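Local coordinates for CELL WALL surface anchor family protein (Streptococcus pneumoniae, PDB 2X9Z), which forms the repeating backbone subunit of the pneumococcal pilus, the surface fibre that probably serves in adhesion to host cells, at residues K7-K12 and T17-K22; V34-V39 and P256-Y261; V191-T196 and V204-L209; N146-N151 and K216-S221. The protein carries 1 engineered substitution. One frame throughout, in Å; residues are numbered along the deposited sequence. Where two conformers were deposited one is given.

Overall arrangement
From the N terminus, contact 1 closes first, a short loop in which the chain leaves strand 4-9 and folds back beside it. Strand 33-42 follows as the neighbour of strand 4-9, and contact 2 begins there; it closes only near the C terminus, where the chain returns to the first domain at strand 257-259, so it spans nearly the whole chain. Nested inside it, contact 4 runs from the linker 146-151 to strand 215-219 and ties the first domain's exit to the second. Contact 3 is nested again, inside contact 4, and joins the two sheets of the second domain. Contacts 1 and 2 touch, as do 3 and 4; the two pairs stay apart.

Contact 1 (K7-K12 and T17-K22); sequences KDFKGK and TPRVDK
Asp8 and Arg19 make the tight part of this contact: the guanidinium grips the carboxylate side-on with two nitrogens. Arg19 NE reaches Asp8 OD2 at 2.8 Å, and Arg19 NH2 reaches Asp8 OD1 at 2.9 Å, on the syn lone pair. The two planes are 35° apart, so the fork is twisted rather than flat. Asp8 OD1 also accepts the backbone N of Phe9 at 2.7 Å, which helps fix the carboxylate's rotation. Beside this pair, Lys22 NZ donates to Lys7 O at 2.9 Å; a bend at chi3 (-63°) turns the lysine's end toward that carbonyl, and Asp6 and Thr254 hold the same nitrogen. One water donates to Asp8 OD2 and accepts from Arg19 N and Lys22 NZ, tying the two segments together. The looser side is toward solvent. There the exposed Lys12 lays its CD over one face of the guanidinium, 3.5 Å from Arg19 NE, and on the far side of the group Arg19 NH1 takes Asp21 OD1, met from above that carboxylate's plane. Lys7 itself turns its chain away from the loop, to a covalent link between its NZ and CG of Asn132, where the nitrogen is also hydrogen-bonded to Asp55. Asp8, Arg19 and Asp21 thus form a salt-bridge network one residue along the strand from Lys7, whose NZ makes the intramolecular Lys-Asn isopeptide bond, the cross-link characteristic of Gram-positive pilin domains.

Contact 2 (V34-V39 and P256-Y261); sequences VEYEIV and PKVVTY
Tyr36 and Pro256 supply the closest apolar touch: Pro256 CG lies at the edge of the tyrosine ring, near its plane, 3.7 Å from Tyr36 CE2. The proline therefore meets the ring's rim rather than stacking on it. Further along, in one of the two modelled conformers of Val258, its CG1 sits 4.0 Å from Tyr36 OH and 4.2 Å from Val34 CG1. Val34 holds its own CG1 anti to the backbone N (chi1 -177°), which brings it alongside Val258. The polar link is indirect. One water accepts from Tyr36 OH at 2.8 Å and donates to Pro256 O at 2.9 Å, so the buried hydroxyl and the carbonyl are joined without touching; Ser131 is a second partner of that carbonyl. The two backbones stay well apart, with Val34 CA and Val258 CA 8.8 Å from each other, as expected of chains in different sheets that meet through side chains. Strand 33-42 lies between strands 4-9 and 110-120 in one sheet, while strand 257-259 lies between 26-27 and 130-139 in the other. Phe9 of strand 4-9 packs against Val34, Tyr36, Pro256 and Val258, and Tyr116 of strand 110-120 meets the Tyr36 ring nearly parallel.

Contact 3 (V191-T196 and V204-L209); sequences VVQTVT and VTVNGL
Val195 meets Val204 and Val206 between the two sheets of what is probably a Cna-B-like beta sandwich. The strands carrying them are edge strands, 191-197 in one sheet and 203-206 in the other. The axes of segments 191-196 and 204-206 are 8.0 Å apart at closest, with directions 164° apart, close to antiparallel, and the strands touch by side chains. Val195 can be followed outward. Its CB, directed at the opposite strand, is 4.1 Å from Val204 CG2. From there the side chain forks. CG2 lies between the backbone N and the carbonyl carbon and meets Val204 CG1 at 4.0 Å; CG1 lies anti to the carbonyl carbon (chi1 -58°) and leads to Val206 CG2. One valine thus spreads its two methyls over two residues that lie on the same face of the other strand. Phe217 of strand 215-219 packs against both Val195 and Val206. Toward the start of strand 191-197 the packing thins: Gln193 contributes its CB, 4.3 Å from Val206 CG1, in an exposed part of the contact. Here Val192 and Gln193 both pair with Leu183, forming a classic beta bulge in the edge strand. On the far side of strand 203-206, Thr205 points away from the contact and bonds to Thr160. The tightest spot is where Val195 CG1 presses on Val206 CG2 at 3.5 Å, shorter than usual for two methyl carbons.

Contact 4 (N146-N151 and K216-S221); sequences NTPKPN and KFVERS
The linker that leaves strand 130-139 for the second domain lies against strand 215-219 here, with Pro148 carrying most of the contact. Pro148 CB sits 4.0 Å from Lys216 CB, and Pro148 CG lies 3.9 Å from Phe217 O and 4.4 Å from Val218 CG2. The ring thus rests on Phe217 O, the CB of Lys216 and a methyl of Val218. Lys216 starts toward the proline but ends elsewhere: its CG takes the place between the backbone N and the carbonyl carbon (chi1 56°), and the extended chain beyond carries NZ off to a salt bridge with Glu255. Strand 215-219 is an outer strand of a three-stranded antiparallel sheet in what is probably a Cna-B-like domain, next to strand 179-185, so the linker runs beside an edge of that sheet; three residues on from Pro148, Asn151 makes a backbone hydrogen bond with Tyr215. Lys149 points the other way and folds back along its own segment, where NZ bonds to Thr147 O at 2.9 Å, in the carbonyl plane. Tyr229 O takes the same nitrogen. Asp133 of strand 130-139 touches Pro148, Pro150 and Lys216, while Thr147 OG1 is hydrogen-bonded to Asp133 OD2.

Contact 1 (K7-K12 and T17-K22)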
loop_
_atom_site.group_PDB
_atom_site.type_symbol
_atom_site.label_atom_id
_atom_site.label_comp_id
_atom_site.label_asym_id
_atom_site.label_seq_id
_atom_site.Cartn_x
_atom_site.Cartn_y
_atom_site.Cartn_z
ATOM N N LYS A 7 1.395 -8.583 6.549
ATOM C CA LYS A 7 1.353 -7.444 7.437
ATOM C C LYS A 7 0.464 -7.769 8.623
ATOM O O LYS A 7 -0.635 -8.297 8.456
ATOM C CB LYS A 7 0.801 -6.221 6.723
ATOM C CG LYS A 7 0.722 -5.043 7.646
ATOM C CD LYS A 7 0.088 -3.855 7.016
ATOM C CE LYS A 7 0.191 -2.719 7.993
ATOM N NZ LYS A 7 -0.057 -1.449 7.322
ATOM N N ASP A 8 0.929 -7.448 9.823
ATOM C CA ASP A 8 0.114 -7.685 11.008
ATOM C C ASP A 8 0.651 -6.854 12.165
ATOM O O ASP A 8 1.585 -6.065 12.003
ATOM C CB ASP A 8 0.129 -9.183 11.357
ATOM C CG ASP A 8 -1.171 -9.664 11.998
ATOM O OD1 ASP A 8 -1.864 -8.869 12.671
ATOM O OD2 ASP A 8 -1.498 -10.858 11.822
ATOM N N PHE A 9 0.050 -7.025 13.330
ATOM C CA PHE A 9 0.569 -6.383 14.527
ATOM C C PHE A 9 1.892 -7.024 14.934
ATOM O O PHE A 9 2.235 -8.115 14.466
ATOM C CB PHE A 9 -0.464 -6.469 15.649
ATOM C CG PHE A 9 -1.794 -5.889 15.269
ATOM C CD1 PHE A 9 -2.925 -6.689 15.183
ATOM C CD2 PHE A 9 -1.903 -4.543 14.958
ATOM C CE1 PHE A 9 -4.143 -6.147 14.805
ATOM C CE2 PHE A 9 -3.123 -3.997 14.592
ATOM C CZ PHE A 9 -4.245 -4.807 14.512
ATOM N N LYS A 10 2.643 -6.328 15.780
ATOM C CA LYS A 10 3.947 -6.800 16.242
ATOM C C LYS A 10 3.918 -8.266 16.678
ATOM O O LYS A 10 3.073 -8.669 17.484
ATOM C CB LYS A 10 4.452 -5.917 17.388
ATOM C CG LYS A 10 5.726 -6.413 18.050
ATOM C CD LYS A 10 6.239 -5.384 19.046
ATOM C CE LYS A 10 7.567 -5.801 19.651
ATOM N NZ LYS A 10 7.434 -7.041 20.461
ATOM N N GLY A 11 4.834 -9.062 16.125
ATOM C CA GLY A 11 4.985 -10.452 16.516
ATOM C C GLY A 11 4.079 -11.437 15.798
ATOM O O GLY A 11 4.163 -12.642 16.037
ATOM N N LYS A 12 3.216 -10.939 14.918
ATOM C CA LYS A 12 2.179 -11.784 14.332
ATOM C C LYS A 12 2.272 -11.965 12.819
ATOM O O LYS A 12 1.569 -12.805 12.258
ATOM C CB LYS A 12 0.795 -11.249 14.706
ATOM C CG LYS A 12 0.506 -11.259 16.204
ATOM C CD LYS A 12 -0.918 -10.786 16.488
ATOM C CE LYS A 12 -1.381 -11.153 17.896
ATOM N NZ LYS A 12 -0.685 -10.375 18.955
ATOM N N THR A 17 2.407 -18.423 6.761
ATOM C CA THR A 17 1.179 -18.786 7.451
ATOM C C THR A 17 0.570 -17.554 8.099
ATOM O O THR A 17 0.781 -17.306 9.288
ATOM C CB THR A 17 1.449 -19.839 8.540
ATOM O OG1 THR A 17 2.196 -20.927 7.980
ATOM C CG2 THR A 17 0.139 -20.360 9.122
ATOM N N PRO A 18 -0.178 -16.765 7.318
ATOM C CA PRO A 18 -0.772 -15.550 7.884
ATOM C C PRO A 18 -1.723 -15.876 9.037
ATOM O O PRO A 18 -2.293 -16.969 9.093
ATOM C CB PRO A 18 -1.526 -14.942 6.699
ATOM C CG PRO A 18 -0.839 -15.487 5.491
ATOM C CD PRO A 18 -0.413 -16.876 5.869
ATOM N N ARG A 19 -1.885 -14.926 9.952
ATOM C CA ARG A 19 -2.651 -15.149 11.171
ATOM C C ARG A 19 -4.110 -15.484 10.878
ATOM O O ARG A 19 -4.810 -14.726 10.203
ATOM C CB ARG A 19 -2.548 -13.934 12.091
ATOM C CG ARG A 19 -3.288 -14.117 13.396
ATOM C CD ARG A 19 -2.916 -13.057 14.396
ATOM N NE ARG A 19 -3.163 -11.699 13.922
ATOM C CZ ARG A 19 -4.257 -10.994 14.198
ATOM N NH1 ARG A 19 -5.231 -11.532 14.927
ATOM N NH2 ARG A 19 -4.374 -9.749 13.741
ATOM N N VAL A 20 -4.557 -16.618 11.408
ATOM C CA VAL A 20 -5.843 -17.205 11.053
ATOM C C VAL A 20 -7.044 -16.331 11.429
ATOM O O VAL A 20 -8.079 -16.373 10.764
ATOM C CB VAL A 20 -5.994 -18.607 11.697
ATOM C CG1 VAL A 20 -6.212 -18.485 13.192
ATOM C CG2 VAL A 20 -7.137 -19.378 11.068
ATOM N N ASP A 21 -6.910 -15.538 12.488
ATOM C CA ASP A 21 -8.031 -14.711 12.949
ATOM C C ASP A 21 -7.831 -13.220 12.685
ATOM O O ASP A 21 -8.440 -12.383 13.345
ATOM C CB ASP A 21 -8.336 -14.961 14.437
ATOM C CG ASP A 21 -7.204 -14.531 15.354
ATOM O OD1 ASP A 21 -6.064 -14.361 14.877
ATOM O OD2 ASP A 21 -7.456 -14.357 16.562
ATOM N N LYS A 22 -6.992 -12.886 11.709
ATOM C CA LYS A 22 -6.653 -11.481 11.498
ATOM C C LYS A 22 -7.834 -10.665 10.966
ATOM O O LYS A 22 -7.828 -9.437 11.058
ATOM C CB LYS A 22 -5.422 -11.337 10.598
ATOM C CG LYS A 22 -5.668 -11.635 9.146
ATOM C CD LYS A 22 -4.367 -11.652 8.371
ATOM C CE LYS A 22 -3.681 -10.297 8.392
ATOM N NZ LYS A 22 -2.417 -10.352 7.591
HETATM O O HOH W 1 -1.153 -12.196 9.449
#

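Contact 2 (V34-V39 and P256-Y261)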
loop_
_atom_site.group_PDB
_atom_site.type_symbol
_atom_site.label_atom_id
_atom_site.label_comp_id
_atom_site.label_asym_id
_atom_site.label_seq_id
_atom_site.Cartn_x
_atom_site.Cartn_y
_atom_site.Cartn_z
ATOM N N VAL A 34 -0.308 1.517 18.652
ATOM C CA VAL A 34 -0.481 0.215 18.020
ATOM C C VAL A 34 0.770 -0.109 17.203
ATOM O O VAL A 34 1.166 0.667 16.335
ATOM C CB VAL A 34 -1.725 0.217 17.103
ATOM C CG1 VAL A 34 -1.952 -1.161 16.499
ATOM C CG2 VAL A 34 -2.962 0.685 17.882
ATOM N N GLU A 35 1.390 -1.251 17.485
ATOM C CA GLU A 35 2.644 -1.622 16.840
ATOM C C GLU A 35 2.406 -2.565 15.668
ATOM O O GLU A 35 1.682 -3.559 15.790
ATOM C CB GLU A 35 3.586 -2.266 17.852
ATOM C CG GLU A 35 3.996 -1.317 18.965
ATOM C CD GLU A 35 4.800 -2.004 20.040
ATOM O OE1 GLU A 35 4.200 -2.758 20.836
ATOM O OE2 GLU A 35 6.027 -1.791 20.087
ATOM N N TYR A 36 3.043 -2.249 14.542
ATOM C CA TYR A 36 2.871 -2.976 13.293
ATOM C C TYR A 36 4.174 -3.557 12.774
ATOM O O TYR A 36 5.261 -3.065 13.078
ATOM C CB TYR A 36 2.335 -2.032 12.219
ATOM C CG TYR A 36 0.875 -1.663 12.370
ATOM C CD1 TYR A 36 0.482 -0.550 13.107
ATOM C CD2 TYR A 36 -0.108 -2.425 11.769
ATOM C CE1 TYR A 36 -0.857 -0.214 13.235
ATOM C CE2 TYR A 36 -1.432 -2.094 11.885
ATOM C CZ TYR A 36 -1.808 -0.992 12.613
ATOM O OH TYR A 36 -3.148 -0.689 12.722
ATOM N N GLU A 37 4.049 -4.587 11.948
ATOM C CA GLU A 37 5.198 -5.109 11.228
ATOM C C GLU A 37 4.794 -5.622 9.849
ATOM O O GLU A 37 3.686 -6.145 9.652
ATOM C CB GLU A 37 5.894 -6.205 12.032
ATOM C CG GLU A 37 5.059 -7.445 12.231
ATOM C CD GLU A 37 5.734 -8.460 13.131
ATOM O OE1 GLU A 37 5.478 -9.664 12.958
ATOM O OE2 GLU A 37 6.517 -8.052 14.015
ATOM N N ILE A 38 5.703 -5.446 8.895
ATOM C CA ILE A 38 5.547 -5.956 7.544
ATOM C C ILE A 38 6.739 -6.883 7.324
ATOM O O ILE A 38 7.889 -6.465 7.480
ATOM C CB ILE A 38 5.612 -4.810 6.508
ATOM C CG1 ILE A 38 4.575 -3.721 6.816
ATOM C CG2 ILE A 38 5.466 -5.355 5.092
ATOM C CD1 ILE A 38 4.849 -2.438 6.083
ATOM N N VAL A 39 6.464 -8.140 6.988
ATOM C CA VAL A 39 7.518 -9.123 6.783
ATOM C C VAL A 39 7.476 -9.603 5.335
ATOM O O VAL A 39 6.410 -10.004 4.842
ATOM C CB VAL A 39 7.361 -10.326 7.741
ATOM C CG1 VAL A 39 8.358 -11.413 7.401
ATOM C CG2 VAL A 39 7.511 -9.876 9.197
ATOM N N PRO A 256 -4.447 -6.101 8.802
ATOM C CA PRO A 256 -5.023 -6.175 10.146
ATOM C C PRO A 256 -5.964 -5.002 10.364
ATOM O O PRO A 256 -5.919 -4.028 9.615
ATOM C CB PRO A 256 -3.791 -6.033 11.045
ATOM C CG PRO A 256 -2.890 -5.125 10.266
ATOM C CD PRO A 256 -3.113 -5.475 8.801
ATOM N N LYS A 257 -6.818 -5.102 11.372
ATOM C CA LYS A 257 -7.760 -4.032 11.686
ATOM C C LYS A 257 -7.808 -3.755 13.176
ATOM O O LYS A 257 -7.563 -4.647 13.995
ATOM C CB LYS A 257 -9.173 -4.381 11.203
ATOM C CG LYS A 257 -9.307 -4.495 9.694
ATOM C CD LYS A 257 -10.706 -4.935 9.315
ATOM C CE LYS A 257 -10.842 -5.068 7.814
ATOM N NZ LYS A 257 -9.713 -5.851 7.245
ATOM N N VAL A 258 -8.111 -2.512 13.529
ATOM C CA VAL A 258 -8.365 -2.163 14.917
ATOM C C VAL A 258 -9.757 -1.558 15.029
ATOM O O VAL A 258 -10.331 -1.103 14.037
ATOM C CB VAL A 258 -7.325 -1.170 15.463
ATOM C CG1 VAL A 258 -5.928 -1.748 15.329
ATOM C CG2 VAL A 258 -7.431 0.159 14.743
ATOM N N VAL A 259 -10.307 -1.566 16.234
ATOM C CA VAL A 259 -11.625 -0.995 16.463
ATOM C C VAL A 259 -11.699 -0.531 17.906
ATOM O O VAL A 259 -10.931 -0.993 18.751
ATOM C CB VAL A 259 -12.737 -2.020 16.146
ATOM C CG1 VAL A 259 -12.713 -3.173 17.146
ATOM C CG2 VAL A 259 -14.110 -1.346 16.101
ATOM N N THR A 260 -12.601 0.405 18.175
ATOM C CA THR A 260 -12.881 0.826 19.538
ATOM C C THR A 260 -14.388 0.792 19.765
ATOM O O THR A 260 -15.159 0.872 18.812
ATOM C CB THR A 260 -12.320 2.233 19.812
ATOM O OG1 THR A 260 -12.350 2.492 21.219
ATOM C CG2 THR A 260 -13.117 3.293 19.077
ATOM N N TYR A 261 -14.799 0.647 21.022
ATOM C CA TYR A 261 -16.215 0.604 21.373
ATOM C C TYR A 261 -16.549 1.656 22.422
ATOM O O TYR A 261 -15.663 2.168 23.103
ATOM C CB TYR A 261 -16.600 -0.783 21.895
ATOM C CG TYR A 261 -16.398 -1.886 20.884
ATOM C CD1 TYR A 261 -15.255 -2.677 20.911
ATOM C CD2 TYR A 261 -17.343 -2.131 19.897
ATOM C CE1 TYR A 261 -15.063 -3.685 19.991
ATOM C CE2 TYR A 261 -17.158 -3.134 18.967
ATOM C CZ TYR A 261 -16.018 -3.908 19.017
ATOM O OH TYR A 261 -15.831 -4.909 18.090
HETATM O O HOH W 2 -4.357 -1.718 10.366
#

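Contact 3 (V191-T196 and V204-L209)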
loop_
_atom_site.group_PDB
_atom_site.type_symbol
_atom_site.label_atom_id
_atom_site.label_comp_id
_atom_site.label_asym_id
_atom_site.label_seq_id
_atom_site.Cartn_x
_atom_site.Cartn_y
_atom_site.Cartn_z
ATOM N N VAL A 191 -15.370 -4.889 -1.246
ATOM C CA VAL A 191 -15.537 -4.203 -2.526
ATOM C C VAL A 191 -16.934 -3.581 -2.647
ATOM O O VAL A 191 -17.946 -4.277 -2.532
ATOM C CB VAL A 191 -15.271 -5.144 -3.722
ATOM C CG1 VAL A 191 -15.467 -4.402 -5.038
ATOM C CG2 VAL A 191 -13.864 -5.728 -3.645
ATOM N N VAL A 192 -16.976 -2.270 -2.882
ATOM C CA VAL A 192 -18.256 -1.570 -2.976
ATOM C C VAL A 192 -18.685 -1.308 -4.413
ATOM O O VAL A 192 -19.880 -1.261 -4.704
ATOM C CB VAL A 192 -18.274 -0.251 -2.169
ATOM C CG1 VAL A 192 -18.130 -0.536 -0.678
ATOM C CG2 VAL A 192 -17.196 0.696 -2.657
ATOM N N GLN A 193 -17.726 -1.163 -5.318
ATOM C CA GLN A 193 -18.043 -0.988 -6.731
ATOM C C GLN A 193 -16.843 -1.389 -7.564
ATOM O O GLN A 193 -15.710 -1.328 -7.099
ATOM C CB GLN A 193 -18.423 0.466 -7.027
ATOM C CG GLN A 193 -19.155 0.679 -8.350
ATOM C CD GLN A 193 -20.623 0.276 -8.288
ATOM O OE1 GLN A 193 -21.151 -0.054 -7.219
ATOM N NE2 GLN A 193 -21.291 0.317 -9.432
ATOM N N THR A 194 -17.103 -1.829 -8.784
ATOM C CA THR A 194 -16.044 -2.104 -9.738
ATOM C C THR A 194 -16.291 -1.206 -10.933
ATOM O O THR A 194 -17.403 -1.168 -11.456
ATOM C CB THR A 194 -16.047 -3.579 -10.168
ATOM O OG1 THR A 194 -15.795 -4.400 -9.018
ATOM C CG2 THR A 194 -14.979 -3.837 -11.222
ATOM N N VAL A 195 -15.269 -0.455 -11.336
ATOM C CA VAL A 195 -15.401 0.481 -12.444
ATOM C C VAL A 195 -14.378 0.163 -13.520
ATOM O O VAL A 195 -13.345 -0.445 -13.246
ATOM C CB VAL A 195 -15.220 1.948 -11.992
ATOM C CG1 VAL A 195 -16.238 2.305 -10.923
ATOM C CG2 VAL A 195 -13.802 2.190 -11.485
ATOM N N THR A 196 -14.684 0.568 -14.744
ATOM C CA THR A 196 -13.803 0.323 -15.874
ATOM C C THR A 196 -13.533 1.621 -16.615
ATOM O O THR A 196 -14.461 2.391 -16.889
ATOM C CB THR A 196 -14.436 -0.685 -16.849
ATOM O OG1 THR A 196 -14.561 -1.961 -16.208
ATOM C CG2 THR A 196 -13.586 -0.822 -18.099
ATOM N N VAL A 204 -13.342 8.442 -14.404
ATOM C CA VAL A 204 -14.554 7.703 -14.103
ATOM C C VAL A 204 -15.010 8.062 -12.686
ATOM O O VAL A 204 -14.184 8.222 -11.784
ATOM C CB VAL A 204 -14.339 6.186 -14.273
ATOM C CG1 VAL A 204 -13.281 5.667 -13.304
ATOM C CG2 VAL A 204 -15.654 5.431 -14.119
ATOM N N THR A 205 -16.319 8.205 -12.500
ATOM C CA THR A 205 -16.871 8.651 -11.228
ATOM C C THR A 205 -17.828 7.624 -10.645
ATOM O O THR A 205 -18.654 7.051 -11.360
ATOM C CB THR A 205 -17.609 10.000 -11.377
ATOM O OG1 THR A 205 -16.705 10.985 -11.887
ATOM C CG2 THR A 205 -18.169 10.466 -10.034
ATOM N N VAL A 206 -17.699 7.388 -9.345
ATOM C CA VAL A 206 -18.656 6.580 -8.610
ATOM C C VAL A 206 -19.549 7.505 -7.784
ATOM O O VAL A 206 -19.062 8.418 -7.121
ATOM C CB VAL A 206 -17.953 5.566 -7.693
ATOM C CG1 VAL A 206 -18.976 4.778 -6.888
ATOM C CG2 VAL A 206 -17.073 4.631 -8.514
ATOM N N ASN A 207 -20.856 7.284 -7.849
ATOM C CA ASN A 207 -21.797 8.138 -7.140
ATOM C C ASN A 207 -22.415 7.408 -5.951
ATOM O O ASN A 207 -22.280 6.192 -5.827
ATOM C CB ASN A 207 -22.906 8.613 -8.087
ATOM C CG ASN A 207 -22.396 8.916 -9.490
ATOM O OD1 ASN A 207 -22.700 8.193 -10.441
ATOM N ND2 ASN A 207 -21.636 9.997 -9.629
ATOM N N GLY A 208 -23.078 8.156 -5.072
ATOM C CA GLY A 208 -23.887 7.567 -4.021
ATOM C C GLY A 208 -23.122 6.955 -2.863
ATOM O O GLY A 208 -23.632 6.063 -2.180
ATOM N N LEU A 209 -21.906 7.445 -2.632
ATOM C CA LEU A 209 -21.046 6.931 -1.572
ATOM C C LEU A 209 -21.285 7.652 -0.248
ATOM O O LEU A 209 -21.954 8.685 -0.201
ATOM C CB LEU A 209 -19.571 7.040 -1.986
ATOM C CG LEU A 209 -19.186 6.230 -3.226
ATOM C CD1 LEU A 209 -17.824 6.645 -3.768
ATOM C CD2 LEU A 209 -19.224 4.746 -2.898
#

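Contact 4 (N146-N151 and K216-S221)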
loop_
_atom_site.group_PDB
_atom_site.type_symbol
_atom_site.label_atom_id
_atom_site.label_comp_id
_atom_site.label_asym_id
_atom_site.label_seq_id
_atom_site.Cartn_x
_atom_site.Cartn_y
_atom_site.Cartn_z
ATOM N N ASN A 146 3.205 2.083 -6.215
ATOM C CA ASN A 146 3.081 2.294 -4.776
ATOM C C ASN A 146 1.656 1.939 -4.338
ATOM O O ASN A 146 0.892 1.365 -5.116
ATOM C CB ASN A 146 3.461 3.728 -4.406
ATOM C CG ASN A 146 2.716 4.736 -5.226
ATOM O OD1 ASN A 146 1.507 4.630 -5.382
ATOM N ND2 ASN A 146 3.431 5.709 -5.784
ATOM N N THR A 147 1.286 2.259 -3.101
ATOM C CA THR A 147 0.035 1.752 -2.546
ATOM C C THR A 147 -1.088 2.790 -2.665
ATOM O O THR A 147 -0.833 3.991 -2.688
ATOM C CB THR A 147 0.235 1.284 -1.081
ATOM O OG1 THR A 147 -0.787 0.345 -0.725
ATOM C CG2 THR A 147 0.246 2.463 -0.099
ATOM N N PRO A 148 -2.354 2.335 -2.747
ATOM C CA PRO A 148 -3.459 3.311 -2.788
ATOM C C PRO A 148 -3.479 4.279 -1.592
ATOM O O PRO A 148 -3.132 3.901 -0.466
ATOM C CB PRO A 148 -4.712 2.418 -2.795
ATOM C CG PRO A 148 -4.244 1.186 -3.498
ATOM C CD PRO A 148 -2.829 0.964 -3.010
ATOM N N LYS A 149 -3.875 5.522 -1.851
ATOM C CA LYS A 149 -4.103 6.509 -0.798
ATOM C C LYS A 149 -5.617 6.627 -0.593
ATOM O O LYS A 149 -6.334 7.045 -1.506
ATOM C CB LYS A 149 -3.540 7.879 -1.196
ATOM C CG LYS A 149 -2.013 8.028 -1.107
ATOM C CD LYS A 149 -1.291 7.251 -2.214
ATOM C CE LYS A 149 0.219 7.205 -2.016
ATOM N NZ LYS A 149 0.835 6.318 -3.055
ATOM N N PRO A 150 -6.119 6.251 0.598
ATOM C CA PRO A 150 -7.571 6.328 0.805
ATOM C C PRO A 150 -8.093 7.761 0.766
ATOM O O PRO A 150 -7.370 8.703 1.102
ATOM C CB PRO A 150 -7.764 5.736 2.205
ATOM C CG PRO A 150 -6.547 4.936 2.465
ATOM C CD PRO A 150 -5.430 5.618 1.732
ATOM N N ASN A 151 -9.343 7.926 0.344
ATOM C CA ASN A 151 -9.975 9.243 0.308
ATOM C C ASN A 151 -11.467 9.137 0.552
ATOM O O ASN A 151 -12.083 8.109 0.267
ATOM C CB ASN A 151 -9.728 9.926 -1.040
ATOM C CG ASN A 151 -9.905 11.447 -0.989
ATOM O OD1 ASN A 151 -10.082 12.040 0.081
ATOM N ND2 ASN A 151 -9.850 12.085 -2.159
ATOM N N LYS A 216 -10.802 3.355 -1.411
ATOM C CA LYS A 216 -9.601 3.313 -2.236
ATOM C C LYS A 216 -9.939 2.622 -3.550
ATOM O O LYS A 216 -10.663 1.628 -3.555
ATOM C CB LYS A 216 -8.471 2.571 -1.509
ATOM C CG LYS A 216 -8.826 1.155 -1.054
ATOM C CD LYS A 216 -7.713 0.501 -0.218
ATOM C CE LYS A 216 -8.074 -0.938 0.147
ATOM N NZ LYS A 216 -7.090 -1.578 1.064
ATOM N N PHE A 217 -9.433 3.154 -4.665
ATOM C CA PHE A 217 -9.498 2.442 -5.939
ATOM C C PHE A 217 -8.262 1.555 -6.024
ATOM O O PHE A 217 -7.131 2.061 -6.023
ATOM C CB PHE A 217 -9.486 3.393 -7.143
ATOM C CG PHE A 217 -10.766 4.153 -7.356
ATOM C CD1 PHE A 217 -11.871 3.548 -7.943
ATOM C CD2 PHE A 217 -10.847 5.494 -7.014
ATOM C CE1 PHE A 217 -13.043 4.264 -8.160
ATOM C CE2 PHE A 217 -12.008 6.213 -7.230
ATOM C CZ PHE A 217 -13.109 5.599 -7.799
ATOM N N VAL A 218 -8.463 0.244 -6.113
ATOM C CA VAL A 218 -7.345 -0.679 -6.260
ATOM C C VAL A 218 -7.312 -1.164 -7.709
ATOM O O VAL A 218 -8.236 -1.832 -8.171
ATOM C CB VAL A 218 -7.464 -1.883 -5.289
ATOM C CG1 VAL A 218 -6.216 -2.739 -5.350
ATOM C CG2 VAL A 218 -7.731 -1.410 -3.855
ATOM N N GLU A 219 -6.260 -0.800 -8.431
ATOM C CA GLU A 219 -6.137 -1.189 -9.829
ATOM C C GLU A 219 -5.945 -2.698 -9.953
ATOM O O GLU A 219 -5.046 -3.271 -9.330
ATOM C CB GLU A 219 -4.955 -0.461 -10.463
ATOM C CG GLU A 219 -4.806 -0.678 -11.956
ATOM C CD GLU A 219 -3.744 0.218 -12.549
ATOM O OE1 GLU A 219 -3.905 1.456 -12.474
ATOM O OE2 GLU A 219 -2.746 -0.304 -13.088
ATOM N N ARG A 220 -6.803 -3.354 -10.728
ATOM C CA ARG A 220 -6.507 -4.727 -11.100
ATOM C C ARG A 220 -5.275 -4.732 -12.010
ATOM O O ARG A 220 -5.171 -3.927 -12.927
ATOM C CB ARG A 220 -7.703 -5.365 -11.795
ATOM C CG ARG A 220 -8.946 -5.488 -10.900
ATOM C CD ARG A 220 -10.046 -6.280 -11.572
ATOM N NE ARG A 220 -11.249 -6.301 -10.750
ATOM C CZ ARG A 220 -12.379 -6.901 -11.097
ATOM N NH1 ARG A 220 -12.458 -7.534 -12.259
ATOM N NH2 ARG A 220 -13.424 -6.868 -10.282
ATOM N N SER A 221 -4.331 -5.624 -11.735
ATOM C CA SER A 221 -3.066 -5.624 -12.458
ATOM C C SER A 221 -3.255 -5.582 -13.970
ATOM O O SER A 221 -4.003 -6.379 -14.541
ATOM C CB SER A 221 -2.233 -6.845 -12.071
ATOM O OG SER A 221 -1.110 -6.959 -12.917
#